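Local coordinates for D-isomer specific 2-hydroxyacid dehydrogenase family protein (Desulfovibrio vulgaris, PDB 5TX7) that probably catalyses the NAD(P)-dependent interconversion of D-2-hydroxy acids and the corresponding 2-oxo acids, at residues E191-L195 against D196-T200. Numbering follows the deposited sequence.
Sequences EHVGL and DELFT
The edge strand of the nucleotide-binding sheet turns here into the short helix 195-201, with Gly194 at the N-cap position between them. Gly194 O takes the first i to i+4 bond of the helix from Leu198 N, at 3.0 Å. One residue on, Phe199 N reaches Leu195 O only weakly, at 3.4 Å. Leu195 O also lies at the edge of the Phe199 ring, in its plane, 3.3 Å from Phe199 CD1. Beyond it the side chains of Leu195 and Phe199 run side by side in the same direction, Leu195 CD1 resting 3.8 Å from Phe199 CE1.

Val193, buried, faces the first turn with both methyl groups. Its CG2 packs across Leu198, 3.7 Å from Leu198 CB, while Val193 CG1, placed anti to the carbonyl carbon (chi1 -63°), meets the carboxylate of Glu197, 3.5 Å from Glu197 OE2. The extended Glu197 chain thus lies obliquely over the valine on the exposed side. Glu197 OE2 comes within 3.8 Å of Glu191 OE2, the two carboxylate planes turned 70° apart; such like charges would be expected to disfavour each other. Asp196 instead uses its carboxylate in salt bridges from OD1 to Arg222 and Arg223, and the side chains of Leu195 and Phe199 also touch Arg223, in helix 221-225.

Val193 and Leu198 also touch strand 173-177, and Leu198 and Phe199 reach Val205 of strand 204-207, so the helix is packed over the sheet by its apolar side. This is the strand-to-helix passage of a Rossmann-type domain, in which strand 190-192, helix 195-201 and strand 204-207 form a right-handed beta-alpha-beta crossover.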
ATOM      1  N   GLU A 191     -18.888  11.414   7.886  1.00 60.92           N
ATOM      2  CA  GLU A 191     -19.457  12.257   8.927  1.00 63.00           C
ATOM      3  C   GLU A 191     -18.380  13.163   9.556  1.00 59.04           C
ATOM      4  O   GLU A 191     -17.229  12.768   9.700  1.00 54.44           O
ATOM      5  CB  GLU A 191     -20.083  11.339   9.971  1.00 66.70           C
ATOM      6  CG  GLU A 191     -20.949  11.984  11.024  1.00 77.07           C
ATOM      7  CD  GLU A 191     -21.398  10.981  12.087  1.00 83.95           C
ATOM      8  OE1 GLU A 191     -21.533   9.771  11.768  1.00 85.67           O
ATOM      9  OE2 GLU A 191     -21.619  11.408  13.248  1.00 90.00           O
ATOM     10  N   HIS A 192     -18.752  14.393   9.877  1.00 60.09           N
ATOM     11  CA  HIS A 192     -17.916  15.279  10.704  1.00 59.44           C
ATOM     12  C   HIS A 192     -18.101  14.957  12.189  1.00 57.44           C
ATOM     13  O   HIS A 192     -19.221  14.771  12.640  1.00 58.47           O
ATOM     14  CB  HIS A 192     -18.251  16.756  10.466  1.00 62.21           C
ATOM     15  CG  HIS A 192     -17.787  17.269   9.146  1.00 63.29           C
ATOM     16  ND1 HIS A 192     -18.656  17.674   8.156  1.00 67.88           N
ATOM     17  CD2 HIS A 192     -16.544  17.422   8.641  1.00 61.87           C
ATOM     18  CE1 HIS A 192     -17.965  18.073   7.105  1.00 67.71           C
ATOM     19  NE2 HIS A 192     -16.681  17.934   7.373  1.00 63.51           N
ATOM     20  N   VAL A 193     -17.008  14.923  12.935  1.00 54.07           N
ATOM     21  CA  VAL A 193     -17.052  14.637  14.372  1.00 54.71           C
ATOM     22  C   VAL A 193     -16.138  15.560  15.153  1.00 53.85           C
ATOM     23  O   VAL A 193     -15.184  16.090  14.604  1.00 54.47           O
ATOM     24  CB  VAL A 193     -16.622  13.181  14.682  1.00 52.44           C
ATOM     25  CG1 VAL A 193     -17.593  12.193  14.051  1.00 53.28           C
ATOM     26  CG2 VAL A 193     -15.194  12.897  14.218  1.00 50.40           C
ATOM     27  N   GLY A 194     -16.429  15.724  16.444  1.00 53.04           N
ATOM     28  CA  GLY A 194     -15.490  16.327  17.367  1.00 51.90           C
ATOM     29  C   GLY A 194     -14.265  15.448  17.544  1.00 47.93           C
ATOM     30  O   GLY A 194     -14.291  14.264  17.252  1.00 46.87           O
ATOM     31  N   LEU A 195     -13.196  16.031  18.045  1.00 48.92           N
ATOM     32  CA  LEU A 195     -11.927  15.317  18.207  1.00 48.87           C
ATOM     33  C   LEU A 195     -12.002  14.119  19.171  1.00 48.37           C
ATOM     34  O   LEU A 195     -11.459  13.071  18.875  1.00 47.84           O
ATOM     35  CB  LEU A 195     -10.842  16.293  18.669  1.00 50.36           C
ATOM     36  CG  LEU A 195      -9.403  15.835  18.611  1.00 49.91           C
ATOM     37  CD1 LEU A 195      -9.068  15.160  17.283  1.00 49.70           C
ATOM     38  CD2 LEU A 195      -8.495  17.064  18.746  1.00 52.16           C
ATOM     39  N   ASP A 196     -12.695  14.267  20.295  1.00 49.82           N
ATOM     40  CA  ASP A 196     -12.850  13.153  21.246  1.00 50.98           C
ATOM     41  C   ASP A 196     -13.670  12.006  20.664  1.00 53.51           C
ATOM     42  O   ASP A 196     -13.264  10.854  20.800  1.00 54.08           O
ATOM     43  CB  ASP A 196     -13.351  13.642  22.627  1.00 53.88           C
ATOM     44  CG  ASP A 196     -12.284  14.470  23.385  1.00 54.31           C
ATOM     45  OD1 ASP A 196     -11.066  14.338  23.107  1.00 52.55           O
ATOM     46  OD2 ASP A 196     -12.632  15.265  24.282  1.00 55.15           O
ATOM     47  N   GLU A 197     -14.768  12.324  19.977  1.00 55.10           N
ATOM     48  CA  GLU A 197     -15.604  11.349  19.273  1.00 57.96           C
ATOM     49  C   GLU A 197     -14.840  10.586  18.183  1.00 53.47           C
ATOM     50  O   GLU A 197     -15.087   9.392  17.964  1.00 52.54           O
ATOM     51  CB  GLU A 197     -16.809  12.077  18.663  1.00 62.21           C
ATOM     52  CG  GLU A 197     -17.901  11.208  18.045  1.00 66.29           C
ATOM     53  CD  GLU A 197     -19.038  12.040  17.429  1.00 75.02           C
ATOM     54  OE1 GLU A 197     -19.159  13.272  17.730  1.00 77.07           O
ATOM     55  OE2 GLU A 197     -19.813  11.455  16.628  1.00 76.65           O
ATOM     56  N   LEU A 198     -13.920  11.274  17.508  1.00 52.30           N
ATOM     57  CA  LEU A 198     -13.074  10.648  16.486  1.00 49.12           C
ATOM     58  C   LEU A 198     -12.286   9.506  17.100  1.00 45.86           C
ATOM     59  O   LEU A 198     -12.320   8.408  16.565  1.00 46.82           O
ATOM     60  CB  LEU A 198     -12.128  11.654  15.823  1.00 47.63           C
ATOM     61  CG  LEU A 198     -11.309  11.196  14.595  1.00 46.67           C
ATOM     62  CD1 LEU A 198     -11.002  12.361  13.668  1.00 49.21           C
ATOM     63  CD2 LEU A 198      -9.996  10.516  14.941  1.00 45.16           C
ATOM     64  N   PHE A 199     -11.611   9.751  18.221  1.00 44.58           N
ATOM     65  CA  PHE A 199     -10.811   8.686  18.876  1.00 42.86           C
ATOM     66  C   PHE A 199     -11.609   7.504  19.430  1.00 46.26           C
ATOM     67  O   PHE A 199     -11.109   6.375  19.379  1.00 46.60           O
ATOM     68  CB  PHE A 199      -9.879   9.258  19.955  1.00 41.51           C
ATOM     69  CG  PHE A 199      -8.669   9.918  19.383  1.00 39.73           C
ATOM     70  CD1 PHE A 199      -8.708  11.260  19.028  1.00 39.77           C
ATOM     71  CD2 PHE A 199      -7.517   9.186  19.126  1.00 37.83           C
ATOM     72  CE1 PHE A 199      -7.613  11.877  18.462  1.00 39.03           C
ATOM     73  CE2 PHE A 199      -6.412   9.804  18.588  1.00 37.89           C
ATOM     74  CZ  PHE A 199      -6.464  11.149  18.241  1.00 38.62           C
ATOM     75  N   THR A 200     -12.839   7.732  19.924  1.00 48.39           N
ATOM     76  CA  THR A 200     -13.657   6.629  20.413  1.00 50.77           C
ATOM     77  C   THR A 200     -14.235   5.785  19.260  1.00 49.75           C
ATOM     78  O   THR A 200     -14.508   4.611  19.452  1.00 52.08           O
ATOM     79  CB  THR A 200     -14.804   7.050  21.388  1.00 55.83           C
ATOM     80  OG1 THR A 200     -15.820   7.770  20.706  1.00 59.57           O
ATOM     81  CG2 THR A 200     -14.325   7.890  22.520  1.00 57.68           C
TER